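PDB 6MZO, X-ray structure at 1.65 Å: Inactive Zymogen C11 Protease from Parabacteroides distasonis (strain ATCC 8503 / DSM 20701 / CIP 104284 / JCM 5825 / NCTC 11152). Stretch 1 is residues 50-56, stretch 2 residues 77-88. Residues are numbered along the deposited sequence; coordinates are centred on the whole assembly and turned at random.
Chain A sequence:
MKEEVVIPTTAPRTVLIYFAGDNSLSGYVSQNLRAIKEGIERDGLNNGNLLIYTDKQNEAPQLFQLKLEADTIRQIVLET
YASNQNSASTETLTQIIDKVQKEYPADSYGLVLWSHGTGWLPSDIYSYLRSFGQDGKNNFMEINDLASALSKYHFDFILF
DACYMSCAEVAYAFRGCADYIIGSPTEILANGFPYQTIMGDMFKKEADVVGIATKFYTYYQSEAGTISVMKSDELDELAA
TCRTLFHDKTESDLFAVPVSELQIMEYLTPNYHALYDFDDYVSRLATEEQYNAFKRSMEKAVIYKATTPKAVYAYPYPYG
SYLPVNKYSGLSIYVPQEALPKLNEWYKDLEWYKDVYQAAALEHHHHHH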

ATOM      1  N   LEU A  50     -13.596 -15.024   4.037  1.00 20.07           N
ATOM      2  CA  LEU A  50     -12.623 -14.089   4.631  1.00 19.46           C
ATOM      3  C   LEU A  50     -11.608 -14.948   5.424  1.00 24.61           C
ATOM      4  O   LEU A  50     -12.006 -15.617   6.385  1.00 23.09           O
ATOM      5  CB  LEU A  50     -13.292 -13.118   5.563  1.00 20.05           C
ATOM      6  CG  LEU A  50     -12.308 -12.092   6.191  1.00 21.96           C
ATOM      7  CD1 LEU A  50     -11.517 -11.168   5.189  1.00 22.51           C
ATOM      8  CD2 LEU A  50     -13.112 -11.306   7.177  1.00 23.99           C
ATOM      9  N   LEU A  51     -10.326 -14.874   5.041  1.00 22.66           N
ATOM     10  CA  LEU A  51      -9.252 -15.599   5.683  1.00 21.36           C
ATOM     11  C   LEU A  51      -8.275 -14.581   6.257  1.00 23.69           C
ATOM     12  O   LEU A  51      -8.023 -13.532   5.646  1.00 21.20           O
ATOM     13  CB  LEU A  51      -8.530 -16.458   4.662  1.00 22.88           C
ATOM     14  CG  LEU A  51      -9.195 -17.810   4.276  1.00 23.36           C
ATOM     15  CD1 LEU A  51      -9.033 -18.732   5.500  1.00 30.32           C
ATOM     16  CD2 LEU A  51     -10.630 -17.715   3.849  1.00 27.64           C
ATOM     17  N   ILE A  52      -7.762 -14.869   7.458  1.00 22.30           N
ATOM     18  CA  ILE A  52      -6.792 -13.982   8.167  1.00 22.67           C
ATOM     19  C   ILE A  52      -5.564 -14.770   8.520  1.00 25.41           C
ATOM     20  O   ILE A  52      -5.677 -15.938   8.982  1.00 25.65           O
ATOM     21  CB  ILE A  52      -7.364 -13.464   9.503  1.00 24.54           C
ATOM     22  CG1 ILE A  52      -8.816 -13.036   9.372  1.00 25.07           C
ATOM     23  CG2 ILE A  52      -6.511 -12.339  10.104  1.00 24.60           C
ATOM     24  CD1 ILE A  52      -9.051 -11.762   8.513  1.00 27.60           C
ATOM     25  N   TYR A  53      -4.399 -14.152   8.365  1.00 24.83           N
ATOM     26  CA  TYR A  53      -3.142 -14.752   8.834  1.00 27.07           C
ATOM     27  C   TYR A  53      -2.588 -13.796   9.837  1.00 30.12           C
ATOM     28  O   TYR A  53      -2.503 -12.544   9.550  1.00 26.99           O
ATOM     29  CB  TYR A  53      -2.151 -14.942   7.696  1.00 27.29           C
ATOM     30  CG  TYR A  53      -0.781 -15.385   8.149  1.00 29.65           C
ATOM     31  CD1 TYR A  53      -0.477 -16.744   8.278  1.00 34.22           C
ATOM     32  CD2 TYR A  53       0.235 -14.440   8.395  1.00 30.92           C
ATOM     33  CE1 TYR A  53       0.792 -17.157   8.692  1.00 37.87           C
ATOM     34  CE2 TYR A  53       1.483 -14.845   8.840  1.00 34.58           C
ATOM     35  CZ  TYR A  53       1.748 -16.197   8.962  1.00 36.42           C
ATOM     36  OH  TYR A  53       3.022 -16.552   9.335  1.00 39.69           O
ATOM     37  N   THR A  54      -2.241 -14.310  11.003  1.00 29.43           N
ATOM     38  CA  THR A  54      -1.542 -13.476  11.968  1.00 32.44           C
ATOM     39  C   THR A  54      -0.287 -14.143  12.465  1.00 38.07           C
ATOM     40  O   THR A  54      -0.172 -15.396  12.478  1.00 34.48           O
ATOM     41  CB  THR A  54      -2.402 -13.144  13.202  1.00 31.32           C
ATOM     42  OG1 THR A  54      -2.689 -14.360  13.915  1.00 33.37           O
ATOM     43  CG2 THR A  54      -3.727 -12.443  12.839  1.00 28.55           C
ATOM     44  N   ASP A  55       0.645 -13.311  12.955  1.00 34.72           N
ATOM     45  CA  ASP A  55       1.884 -13.799  13.603  1.00 37.77           C
ATOM     46  C   ASP A  55       2.191 -12.913  14.808  1.00 49.29           C
ATOM     47  O   ASP A  55       3.182 -12.196  14.850  1.00 52.88           O
ATOM     48  CB  ASP A  55       3.029 -13.804  12.590  1.00 44.17           C
ATOM     49  CG  ASP A  55       4.367 -14.246  13.192  1.00 49.45           C
ATOM     50  OD1 ASP A  55       4.411 -15.117  14.086  1.00 48.56           O
ATOM     51  OD2 ASP A  55       5.377 -13.708  12.732  1.00 53.35           O
ATOM     52  N   LYS A  56       1.360 -12.969  15.824  1.00 45.34           N
ATOM     53  CA  LYS A  56       1.528 -12.044  16.920  1.00 42.99           C
ATOM     54  C   LYS A  56       2.641 -12.499  17.844  1.00 50.82           C
ATOM     55  O   LYS A  56       2.939 -13.698  17.973  1.00 56.09           O
ATOM     56  CB  LYS A  56       0.238 -11.916  17.716  1.00 43.03           C
ATOM     57  CG  LYS A  56      -0.900 -11.258  16.911  1.00 43.99           C
ATOM     58  CD  LYS A  56      -1.988 -10.732  17.820  1.00 52.21           C
ATOM     59  CE  LYS A  56      -3.048 -11.784  18.102  1.00 59.58           C
ATOM     60  NZ  LYS A  56      -4.180 -11.239  18.919  1.00 62.90           N
ATOM     61  N   VAL A  77      -9.962 -21.713  13.352  1.00 39.66           N
ATOM     62  CA  VAL A  77      -8.479 -21.667  13.277  1.00 41.86           C
ATOM     63  C   VAL A  77      -8.100 -22.842  12.457  1.00 42.82           C
ATOM     64  O   VAL A  77      -8.232 -23.997  12.951  1.00 44.39           O
ATOM     65  CB  VAL A  77      -7.750 -21.691  14.659  1.00 44.05           C
ATOM     66  CG1 VAL A  77      -6.195 -21.806  14.506  1.00 47.28           C
ATOM     67  CG2 VAL A  77      -8.065 -20.441  15.497  1.00 47.81           C
ATOM     68  N   LEU A  78      -7.741 -22.587  11.199  1.00 39.54           N
ATOM     69  CA  LEU A  78      -7.408 -23.618  10.228  1.00 42.43           C
ATOM     70  C   LEU A  78      -6.066 -24.297  10.428  1.00 43.62           C
ATOM     71  O   LEU A  78      -5.974 -25.532  10.556  1.00 47.33           O
ATOM     72  CB  LEU A  78      -7.403 -23.052   8.835  1.00 39.38           C
ATOM     73  CG  LEU A  78      -8.762 -22.442   8.494  1.00 43.72           C
ATOM     74  CD1 LEU A  78      -8.711 -21.841   7.109  1.00 41.81           C
ATOM     75  CD2 LEU A  78      -9.842 -23.532   8.522  1.00 46.58           C
ATOM     76  N   GLU A  79      -5.011 -23.499  10.374  1.00 41.39           N
ATOM     77  CA  GLU A  79      -3.707 -24.094  10.567  1.00 45.17           C
ATOM     78  C   GLU A  79      -2.910 -23.268  11.535  1.00 43.97           C
ATOM     79  O   GLU A  79      -2.968 -22.027  11.507  1.00 44.80           O
ATOM     80  CB  GLU A  79      -2.981 -24.251   9.245  1.00 47.11           C
ATOM     81  CG  GLU A  79      -1.647 -24.971   9.413  1.00 59.23           C
ATOM     82  CD  GLU A  79      -1.155 -25.576   8.127  1.00 69.23           C
ATOM     83  OE1 GLU A  79      -1.584 -25.105   7.050  1.00 71.18           O
ATOM     84  OE2 GLU A  79      -0.353 -26.534   8.198  1.00 75.33           O
ATOM     85  N   THR A  80      -2.150 -23.939  12.386  1.00 41.97           N
ATOM     86  CA  THR A  80      -1.278 -23.230  13.303  1.00 50.10           C
ATOM     87  C   THR A  80       0.133 -23.661  12.912  1.00 57.95           C
ATOM     88  O   THR A  80       0.428 -24.848  12.904  1.00 65.05           O
ATOM     89  CB  THR A  80      -1.597 -23.571  14.754  1.00 52.44           C
ATOM     90  OG1 THR A  80      -2.885 -23.081  15.095  1.00 49.81           O
ATOM     91  CG2 THR A  80      -0.576 -22.975  15.720  1.00 57.15           C
ATOM     92  N   TYR A  81       0.986 -22.706  12.544  1.00 52.79           N
ATOM     93  CA  TYR A  81       2.267 -23.033  11.921  1.00 49.37           C
ATOM     94  C   TYR A  81       3.371 -23.140  12.965  1.00 51.14           C
ATOM     95  O   TYR A  81       3.161 -22.731  14.102  1.00 50.52           O
ATOM     96  CB  TYR A  81       2.599 -21.983  10.867  1.00 44.71           C
ATOM     97  CG  TYR A  81       1.639 -22.042   9.709  1.00 42.23           C
ATOM     98  CD1 TYR A  81       1.856 -22.933   8.664  1.00 47.65           C
ATOM     99  CD2 TYR A  81       0.538 -21.193   9.651  1.00 39.27           C
ATOM    100  CE1 TYR A  81       0.985 -23.001   7.599  1.00 48.01           C
ATOM    101  CE2 TYR A  81      -0.310 -21.230   8.607  1.00 40.77           C
ATOM    102  CZ  TYR A  81      -0.093 -22.165   7.578  1.00 46.52           C
ATOM    103  OH  TYR A  81      -0.944 -22.246   6.477  1.00 49.29           O
ATOM    104  N   ALA A  82       4.517 -23.733  12.609  1.00 58.14           N
ATOM    105  CA  ALA A  82       5.634 -23.802  13.548  1.00 63.13           C
ATOM    106  C   ALA A  82       6.154 -22.382  13.767  1.00 66.04           C
ATOM    107  O   ALA A  82       5.947 -21.501  12.921  1.00 56.73           O
ATOM    108  CB  ALA A  82       6.734 -24.718  13.039  1.00 68.92           C
ATOM    109  N   SER A  83       6.815 -22.125  14.893  1.00 75.34           N
ATOM    110  CA  SER A  83       7.146 -20.730  15.179  1.00 80.58           C
ATOM    111  C   SER A  83       8.389 -20.284  14.398  1.00 77.25           C
ATOM    112  O   SER A  83       8.706 -19.090  14.368  1.00 81.14           O
ATOM    113  CB  SER A  83       7.342 -20.485  16.678  1.00 88.78           C
ATOM    114  OG  SER A  83       7.746 -19.141  16.893  1.00 91.24           O
ATOM    115  N   ASN A  84       9.068 -21.217  13.728  1.00 70.27           N
ATOM    116  CA  ASN A  84      10.164 -20.814  12.828  1.00 67.10           C
ATOM    117  C   ASN A  84       9.680 -20.333  11.469  1.00 60.23           C
ATOM    118  O   ASN A  84      10.488 -20.041  10.585  1.00 59.84           O
ATOM    119  CB  ASN A  84      11.160 -21.946  12.625  1.00 69.24           C
ATOM    120  CG  ASN A  84      10.555 -23.126  11.914  1.00 70.99           C
ATOM    121  OD1 ASN A  84       9.339 -23.230  11.820  1.00 69.07           O
ATOM    122  ND2 ASN A  84      11.393 -24.071  11.490  1.00 75.54           N
ATOM    123  N   GLN A  85       8.364 -20.260  11.304  1.00 54.42           N
ATOM    124  CA  GLN A  85       7.827 -19.714  10.108  1.00 54.88           C
ATOM    125  C   GLN A  85       8.074 -18.220  10.198  1.00 54.41           C
ATOM    126  O   GLN A  85       7.639 -17.564  11.150  1.00 53.92           O
ATOM    127  CB  GLN A  85       6.346 -20.045   9.977  1.00 51.65           C
ATOM    128  CG  GLN A  85       5.787 -19.474   8.692  1.00 52.71           C
ATOM    129  CD  GLN A  85       4.292 -19.630   8.531  1.00 55.66           C
ATOM    130  OE1 GLN A  85       3.517 -19.028   9.257  1.00 55.95           O
ATOM    131  NE2 GLN A  85       3.887 -20.407   7.539  1.00 57.10           N
ATOM    132  N   ASN A  86       8.789 -17.680   9.224  1.00 53.19           N
ATOM    133  CA  ASN A  86       9.014 -16.235   9.171  1.00 50.99           C
ATOM    134  C   ASN A  86       7.927 -15.513   8.395  1.00 47.72           C
ATOM    135  O   ASN A  86       7.857 -15.609   7.171  1.00 47.70           O
ATOM    136  CB  ASN A  86      10.365 -15.940   8.546  1.00 53.58           C
ATOM    137  CG  ASN A  86      10.671 -14.465   8.485  1.00 57.39           C
ATOM    138  OD1 ASN A  86       9.967 -13.638   9.060  1.00 54.96           O
ATOM    139  ND2 ASN A  86      11.762 -14.128   7.804  1.00 64.57           N
ATOM    140  N   SER A  87       7.092 -14.765   9.100  1.00 45.16           N
ATOM    141  CA  SER A  87       5.969 -14.147   8.432  1.00 44.41           C
ATOM    142  C   SER A  87       6.394 -12.947   7.588  1.00 42.06           C
ATOM    143  O   SER A  87       5.644 -12.530   6.724  1.00 40.44           O
ATOM    144  CB  SER A  87       4.914 -13.723   9.450  1.00 50.39           C
ATOM    145  OG  SER A  87       5.408 -12.676  10.277  1.00 58.12           O
ATOM    146  N   ALA A  88       7.595 -12.412   7.784  1.00 46.48           N
ATOM    147  CA  ALA A  88       8.006 -11.267   6.950  1.00 50.50           C
ATOM    148  C   ALA A  88       8.689 -11.706   5.646  1.00 52.78           C
ATOM    149  O   ALA A  88       9.339 -10.928   4.958  1.00 58.96           O
ATOM    150  CB  ALA A  88       8.918 -10.327   7.736  1.00 53.25           C
TER
HETATM  151  O   HOH W   1       8.064 -14.253  11.478  1.00 59.65           O

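A strand and a neighbouring segment need not share backbone hydrogen bonds to be held together; side chains, helped here by one water, can do most of the work, and these two stretches of the C11 protease zymogen illustrate how. Stretch 1 continues a strand that begins earlier in the chain, with Leu50 to Thr54 extended. Stretch 2 enters as a strand, Val77 to Thr80, and then leaves it for a loop that contains a type I turn from Ala82 to Gln85, closed by a backbone hydrogen bond from Gln85 N to Ala82 O at 3.2 Å. The separation between the chains is too wide for strand pairing at the first end, where the CA atoms of Leu51 and Leu78 lie 9.4 Å apart. It narrows to 6.6 Å between the CA atoms of Asp55 and Ser87, and no backbone hydrogen bond crosses between the two stretches.

The alternation of an extended chain decides which residues of stretch 1 take part. Leu51, Tyr53 and Asp55 make the contacts, while the intervening Ile52 and Thr54 touch nothing in stretch 2. The three contributors form a graded series, from purely apolar to charged.

At the apolar end, Leu51 has its CA-to-CB bond directed sideways, yet its side chain reaches across so that CD1 meets CD1 of Leu78 at 3.5 Å, a tight van der Waals contact between methyl groups. Tyr53, in the middle, combines both kinds of chemistry and has the largest area covered by the other stretch. Its CE1 approaches CD2 of Tyr81 at 4.2 Å; Tyr81 lies near the plane of the Tyr53 ring, at its edge, so the rings touch without stacking face to face. Farther out, the Tyr53 hydroxyl donates a short hydrogen bond, 2.5 Å from OH to OE1 of Gln85. Gln85 thus has two roles: its backbone N closes the turn, and its side chain OE1 joins the loop to the strand. Tyr53 OH also lies 3.4 Å from CB of Ser87.

The charged end belongs to Asp55. Ser87 OG donates to Asp55 OD2 at 2.7 Å, pairing a hydroxyl with a carboxylate in a buried setting where each polar group benefits from a partner. A water reinforces the link: it accepts from Ser87 N at 2.6 Å and lies 3.0 Å from Asp55 OD2, placed to donate to it, so the serine can reach the same carboxylate oxygen both directly and through solvent. Beside it, Ala88 N donates to Asn86 OD1 at 3.0 Å, a local bond that bridges across Ser87 within the loop.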